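Local coordinates for protein Xaa-Pro dipeptidase (Mycobacterium tuberculosis, PDB 5E2C) that probably works as a metal-dependent exopeptidase of the prolidase family, this chain being its N-terminal domain without the peptidase domain, at residues D18-S23 with G124-L129; L41-F44 with D49-L52. All coordinates share one frame; numbering follows the deposited sequence.

Interaction 1. Residues D18-S23 with G124-L129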
ATOM      1  N   ASP A  18       3.943 -20.889   6.060  1.00 12.44           N
ATOM      2  CA  ASP A  18       5.166 -21.333   6.726  1.00 14.01           C
ATOM      3  C   ASP A  18       5.828 -20.221   7.528  1.00 13.59           C
ATOM      4  O   ASP A  18       6.637 -20.492   8.424  1.00 12.53           O
ATOM      5  CB  ASP A  18       6.133 -21.891   5.695  1.00 17.16           C
ATOM      6  CG  ASP A  18       5.493 -22.978   4.865  1.00 20.14           C
ATOM      7  OD1 ASP A  18       5.123 -24.009   5.457  1.00 21.83           O
ATOM      8  OD2 ASP A  18       5.309 -22.798   3.645  1.00 21.86           O
ATOM      9  N   ALA A  19       5.475 -18.977   7.207  1.00 11.35           N
ATOM     10  CA  ALA A  19       5.978 -17.794   7.932  1.00 10.24           C
ATOM     11  C   ALA A  19       5.093 -16.607   7.585  1.00 11.14           C
ATOM     12  O   ALA A  19       4.267 -16.666   6.661  1.00 10.02           O
ATOM     13  CB  ALA A  19       7.432 -17.501   7.580  1.00  9.86           C
HETATM   14  N   MSE A  20       5.255 -15.541   8.357  1.00 11.16           N
HETATM   15  CA  MSE A  20       4.550 -14.310   8.125  1.00 11.93           C
HETATM   16  C   MSE A  20       5.476 -13.146   8.332  1.00  9.62           C
HETATM   17  O   MSE A  20       6.246 -13.094   9.309  1.00  8.84           O
HETATM   18  CB  MSE A  20       3.415 -14.213   9.121  1.00 14.62           C
HETATM   19  CG  MSE A  20       2.760 -12.877   8.927  1.00 20.37           C
HETATM   20 SE   MSE A  20       0.893 -13.051   9.344  1.00 29.62          SE
HETATM   21  CE  MSE A  20       0.361 -11.256   8.716  1.00 24.32           C
ATOM     22  N   LEU A  21       5.384 -12.207   7.407  1.00  8.86           N
ATOM     23  CA  LEU A  21       6.031 -10.905   7.521  1.00  8.62           C
ATOM     24  C   LEU A  21       5.023  -9.926   8.096  1.00  8.41           C
ATOM     25  O   LEU A  21       3.940  -9.714   7.531  1.00  7.18           O
ATOM     26  CB  LEU A  21       6.465 -10.407   6.146  1.00  9.03           C
ATOM     27  CG  LEU A  21       7.062  -8.999   6.117  1.00  9.19           C
ATOM     28  CD1 LEU A  21       8.337  -8.946   6.959  1.00  9.12           C
ATOM     29  CD2 LEU A  21       7.326  -8.609   4.670  1.00 10.07           C
ATOM     30  N   ILE A  22       5.360  -9.343   9.233  1.00  7.71           N
ATOM     31  CA  ILE A  22       4.516  -8.324   9.849  1.00  8.02           C
ATOM     32  C   ILE A  22       5.096  -6.931   9.565  1.00  8.53           C
ATOM     33  O   ILE A  22       6.252  -6.641   9.902  1.00  8.51           O
ATOM     34  CB  ILE A  22       4.372  -8.564  11.359  1.00  9.04           C
ATOM     35  CG1 ILE A  22       3.804  -9.967  11.602  1.00 10.37           C
ATOM     36  CG2 ILE A  22       3.451  -7.529  11.996  1.00  9.27           C
ATOM     37  CD1 ILE A  22       4.849 -10.973  11.921  1.00 12.02           C
ATOM     38  N   SER A  23       4.279  -6.088   8.933  1.00  8.76           N
ATOM     39  CA  SER A  23       4.687  -4.754   8.472  1.00  9.55           C
ATOM     40  C   SER A  23       3.927  -3.595   9.166  1.00 10.66           C
ATOM     41  O   SER A  23       4.393  -2.441   9.138  1.00 11.79           O
ATOM     42  CB  SER A  23       4.477  -4.633   6.959  1.00 10.13           C
ATOM     43  OG  SER A  23       5.219  -5.614   6.232  1.00 12.09           O
ATOM     44  N   GLY A 124      -4.979  -9.599   8.850  1.00 12.05           N
ATOM     45  CA  GLY A 124      -5.955 -10.079   9.814  1.00 11.83           C
ATOM     46  C   GLY A 124      -5.416 -11.167  10.717  1.00 12.72           C
ATOM     47  O   GLY A 124      -6.026 -11.491  11.733  1.00 13.48           O
ATOM     48  N   THR A 125      -4.276 -11.740  10.354  1.00 12.62           N
ATOM     49  CA  THR A 125      -3.745 -12.864  11.095  1.00 12.63           C
ATOM     50  C   THR A 125      -3.356 -12.428  12.510  1.00 13.27           C
ATOM     51  O   THR A 125      -3.708 -13.094  13.491  1.00 13.13           O
ATOM     52  CB  THR A 125      -2.561 -13.515  10.364  1.00 14.57           C
ATOM     53  OG1 THR A 125      -2.960 -13.865   9.035  1.00 14.01           O
ATOM     54  CG2 THR A 125      -2.132 -14.777  11.067  1.00 16.10           C
ATOM     55  N   VAL A 126      -2.677 -11.293  12.629  1.00 11.07           N
ATOM     56  CA  VAL A 126      -2.277 -10.834  13.959  1.00 12.31           C
ATOM     57  C   VAL A 126      -3.494 -10.347  14.753  1.00 12.88           C
ATOM     58  O   VAL A 126      -3.609 -10.620  15.940  1.00 12.50           O
ATOM     59  CB  VAL A 126      -1.237  -9.715  13.886  1.00 12.34           C
ATOM     60  CG1 VAL A 126      -0.804  -9.331  15.294  1.00 12.81           C
ATOM     61  CG2 VAL A 126      -0.058 -10.133  13.012  1.00 11.94           C
ATOM     62  N   GLU A 127      -4.396  -9.636  14.078  1.00 13.33           N
ATOM     63  CA  GLU A 127      -5.624  -9.130  14.685  1.00 14.39           C
ATOM     64  C   GLU A 127      -6.432 -10.263  15.300  1.00 15.52           C
ATOM     65  O   GLU A 127      -7.061 -10.077  16.346  1.00 15.51           O
ATOM     66  CB  GLU A 127      -6.477  -8.392  13.639  1.00 15.50           C
ATOM     67  CG  GLU A 127      -5.932  -7.029  13.215  1.00 16.45           C
ATOM     68  CD  GLU A 127      -4.743  -7.082  12.244  1.00 15.94           C
ATOM     69  OE1 GLU A 127      -4.354  -8.182  11.789  1.00 16.77           O
ATOM     70  OE2 GLU A 127      -4.216  -6.010  11.905  1.00 17.36           O
ATOM     71  N   SER A 128      -6.396 -11.445  14.674  1.00 13.15           N
ATOM     72  CA  SER A 128      -7.160 -12.600  15.163  1.00 14.88           C
ATOM     73  C   SER A 128      -6.798 -12.999  16.600  1.00 18.44           C
ATOM     74  O   SER A 128      -7.545 -13.730  17.251  1.00 19.46           O
ATOM     75  CB  SER A 128      -6.978 -13.810  14.234  1.00 16.14           C
ATOM     76  OG  SER A 128      -5.701 -14.413  14.408  1.00 18.08           O
ATOM     77  N   LEU A 129      -5.641 -12.542  17.072  1.00 18.51           N
ATOM     78  CA  LEU A 129      -5.176 -12.851  18.423  1.00 20.71           C
ATOM     79  C   LEU A 129      -5.760 -11.942  19.522  1.00 24.80           C
ATOM     80  O   LEU A 129      -5.715 -12.290  20.700  1.00 29.94           O
ATOM     81  CB  LEU A 129      -3.643 -12.763  18.465  1.00 18.97           C
ATOM     82  CG  LEU A 129      -2.831 -13.484  17.389  1.00 20.35           C
ATOM     83  CD1 LEU A 129      -1.353 -13.166  17.557  1.00 20.65           C
ATOM     84  CD2 LEU A 129      -3.050 -14.988  17.408  1.00 21.85           C
TER

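Interaction 2. Residues L41-F44 with D49-L52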
ATOM      1  N   LEU A  41       8.819  -7.524  11.204  1.00  7.99           N
ATOM      2  CA  LEU A  41       9.060  -8.716  11.997  1.00  8.60           C
ATOM      3  C   LEU A  41       8.746  -9.937  11.138  1.00  8.64           C
ATOM      4  O   LEU A  41       7.735  -9.954  10.426  1.00  8.88           O
ATOM      5  CB  LEU A  41       8.160  -8.699  13.235  1.00  9.29           C
ATOM      6  CG  LEU A  41       8.362  -9.822  14.237  1.00  9.28           C
ATOM      7  CD1 LEU A  41       9.694  -9.617  14.946  1.00 10.35           C
ATOM      8  CD2 LEU A  41       7.214  -9.845  15.224  1.00  9.77           C
ATOM      9  N   LEU A  42       9.640 -10.922  11.165  1.00  8.50           N
ATOM     10  CA  LEU A  42       9.411 -12.215  10.488  1.00  8.67           C
ATOM     11  C   LEU A  42       9.143 -13.292  11.552  1.00  8.97           C
ATOM     12  O   LEU A  42       9.965 -13.499  12.438  1.00  9.05           O
ATOM     13  CB  LEU A  42      10.638 -12.576   9.650  1.00  9.21           C
ATOM     14  CG  LEU A  42      10.645 -13.911   8.907  1.00  9.12           C
ATOM     15  CD1 LEU A  42       9.464 -13.989   7.943  1.00  9.37           C
ATOM     16  CD2 LEU A  42      11.974 -14.124   8.185  1.00  9.25           C
ATOM     17  N   VAL A  43       7.992 -13.954  11.485  1.00  8.76           N
ATOM     18  CA  VAL A  43       7.676 -15.021  12.424  1.00  8.80           C
ATOM     19  C   VAL A  43       7.459 -16.305  11.642  1.00 10.18           C
ATOM     20  O   VAL A  43       6.689 -16.301  10.670  1.00 10.15           O
ATOM     21  CB  VAL A  43       6.401 -14.696  13.228  1.00  9.56           C
ATOM     22  CG1 VAL A  43       6.060 -15.824  14.183  1.00 10.09           C
ATOM     23  CG2 VAL A  43       6.601 -13.406  13.997  1.00 10.00           C
ATOM     24  N   PHE A  44       8.133 -17.384  12.071  1.00 10.50           N
ATOM     25  CA  PHE A  44       8.020 -18.697  11.417  1.00 10.91           C
ATOM     26  C   PHE A  44       6.935 -19.550  12.050  1.00 12.99           C
ATOM     27  O   PHE A  44       6.656 -19.424  13.236  1.00 13.96           O
ATOM     28  CB  PHE A  44       9.336 -19.461  11.482  1.00 12.41           C
ATOM     29  CG  PHE A  44      10.493 -18.772  10.796  1.00 12.55           C
ATOM     30  CD1 PHE A  44      11.303 -17.892  11.494  1.00 13.97           C
ATOM     31  CD2 PHE A  44      10.779 -19.009   9.446  1.00 14.35           C
ATOM     32  CE1 PHE A  44      12.374 -17.268  10.875  1.00 14.28           C
ATOM     33  CE2 PHE A  44      11.849 -18.375   8.823  1.00 13.34           C
ATOM     34  CZ  PHE A  44      12.645 -17.505   9.537  1.00 13.95           C
ATOM     35  N   ASP A  49      13.092 -19.025  15.671  1.00 16.20           N
ATOM     36  CA  ASP A  49      12.806 -17.767  16.342  1.00 17.17           C
ATOM     37  C   ASP A  49      12.578 -16.641  15.345  1.00 15.20           C
ATOM     38  O   ASP A  49      13.095 -16.650  14.212  1.00 14.86           O
ATOM     39  CB  ASP A  49      13.954 -17.364  17.270  1.00 20.43           C
ATOM     40  CG  ASP A  49      14.153 -18.333  18.425  1.00 27.03           C
ATOM     41  OD1 ASP A  49      13.157 -18.893  18.955  1.00 31.77           O
ATOM     42  OD2 ASP A  49      15.321 -18.507  18.818  1.00 37.55           O
ATOM     43  N   ALA A  50      11.816 -15.657  15.808  1.00 14.14           N
ATOM     44  CA  ALA A  50      11.462 -14.497  15.003  1.00 12.52           C
ATOM     45  C   ALA A  50      12.654 -13.576  14.772  1.00 12.51           C
ATOM     46  O   ALA A  50      13.619 -13.580  15.536  1.00 13.25           O
ATOM     47  CB  ALA A  50      10.322 -13.740  15.667  1.00 14.15           C
ATOM     48  N   VAL A  51      12.595 -12.802  13.695  1.00 11.27           N
ATOM     49  CA  VAL A  51      13.657 -11.848  13.373  1.00 10.74           C
ATOM     50  C   VAL A  51      13.036 -10.458  13.239  1.00 10.87           C
ATOM     51  O   VAL A  51      12.076 -10.271  12.468  1.00 10.84           O
ATOM     52  CB  VAL A  51      14.393 -12.241  12.067  1.00 11.58           C
ATOM     53  CG1 VAL A  51      15.557 -11.302  11.808  1.00 11.78           C
ATOM     54  CG2 VAL A  51      14.856 -13.700  12.119  1.00 11.49           C
ATOM     55  N   LEU A  52      13.577  -9.490  13.987  1.00 10.36           N
ATOM     56  CA  LEU A  52      13.151  -8.089  13.888  1.00 10.76           C
ATOM     57  C   LEU A  52      14.128  -7.353  12.984  1.00 10.85           C
ATOM     58  O   LEU A  52      15.319  -7.592  13.059  1.00 12.17           O
ATOM     59  CB  LEU A  52      13.133  -7.448  15.277  1.00 10.59           C
ATOM     60  CG  LEU A  52      12.694  -5.989  15.380  1.00 10.88           C
ATOM     61  CD1 LEU A  52      11.203  -5.858  15.130  1.00 11.43           C
ATOM     62  CD2 LEU A  52      13.018  -5.481  16.778  1.00 12.74           C
TER

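Interaction 1. Residues D18-S23 with G124-L129
Met20, present as selenomethionine, lays its selenium against the side chain of Thr125, and Ile22, two residues further along the same face of its strand, meets Val126. The first pair is a van der Waals contact. Met20 SE lies 3.6 Å from Thr125 CB, with Thr125 CG2 and OG1 slightly further off, so the selenium rests over the branch point and both arms. The methyl Met20 CE also comes to Thr125 CB, at 4.0 Å. The two side chains run past each other in opposite directions. Met20 reaches this far because CG is anti to the backbone N (chi1 176°) and the chain bends only at chi2, to 148°; a long, unbranched side chain suits so wide a gap between backbones.

The apolar contact joins Ile22 CG1 to Val126 CG2 at 4.1 Å, the side chains crossing at a slant, while Met20 CE only grazes the same methyl. Compact beta-branched residues fill the space here.

Hydrogen bonds shape the C-terminal turn that presents these groups. Ser128 N bonds to Gly124 O at 3.0 Å, and Leu129 N to Val126 O at 3.0 Å. Ser128 OG adds a 2.6 Å bond to Thr125 O, its donor tilted 24° from the carbonyl plane. Gly124 takes the positive phi that starts this turn; at its backbone angles a CB would be pressed against the carbonyl O of the preceding residue. The hydroxyl of Thr125 is bonded to Ala122 O, so this polar atom can lie beside the selenium without needing it as a partner.

The contact thus packs the segment following strand 118-121 against one face of strand 19-22. Helix 3-14 also packs here, through Ile12 on Met20 and Leu8 and Gln11 on Thr125, and helix 25-32 adds Val28 and Leu31 against Ile22, with Asn27 touching both Ile22 and Val126.

Interaction 2. Residues L41-F44 with D49-L52
Leu41 bends its side chain toward the partner strand: CD1 lies 4.1 Å from Leu52 CD1, its mate in an antiparallel non-hydrogen-bonded pair, and also touches Ala50 CB. Its CA-H leans on Val51 O in a CA-H...O contact, CA to O being 3.4 Å.

Leu42 follows in a hydrogen-bonded pair with Val51. Leu42 N reaches Val51 O at 2.8 Å, nearly straight at 171°, and Val51 N returns to Leu42 O at 3.0 Å, a little more bent at 157°. Both donors lie in the carbonyl planes. Their side chains share the other face of the sheet, which helix 77-87 covers through Leu81.

Val43 returns to the face of Leu41, where its CG2 meets Ala50 CB at 4.1 Å. Ala50 is small enough to sit close to the backbone, with its CB 3.3 Å from Leu42 O.

Phe44 ends the segment. With CG anti to the carbonyl carbon (chi1 -61°), its ring edge meets Asp49 O near the ring plane, CD1 and CE1 both 3.5 Å away, so slightly positive ring hydrogens face the carbonyl oxygen.

Two buried backbone bonds therefore set the pairing. Leu41, Leu52, Val43 and Ala50 gather on one face and Leu42 and Val51 on the other, with Phe44 at the end. All the polar contact is between main-chain atoms, or main chain to CH, and the side chains contribute hydrocarbon.

In the fold
Interaction 1 and interaction 2 share one mixed sheet, in which strand 19-22 runs antiparallel beside strand 40-44. Their centres are 11 Å apart. They are joined by probable backbone hydrogen bonds, Ile22 N to Leu41 O at 2.7 Å and Met20 N to Val43 O at 2.8 Å. In sequence the hairpin of interaction 2 falls between the two segments of interaction 1. Helix 3-14 reaches both contacts, and its Ile12 also touches Val43. Both lie in the buried core of this creatinase/prolidase N-terminal domain; the metal-binding catalytic site expected for the family belongs to the peptidase domain, absent from this chain.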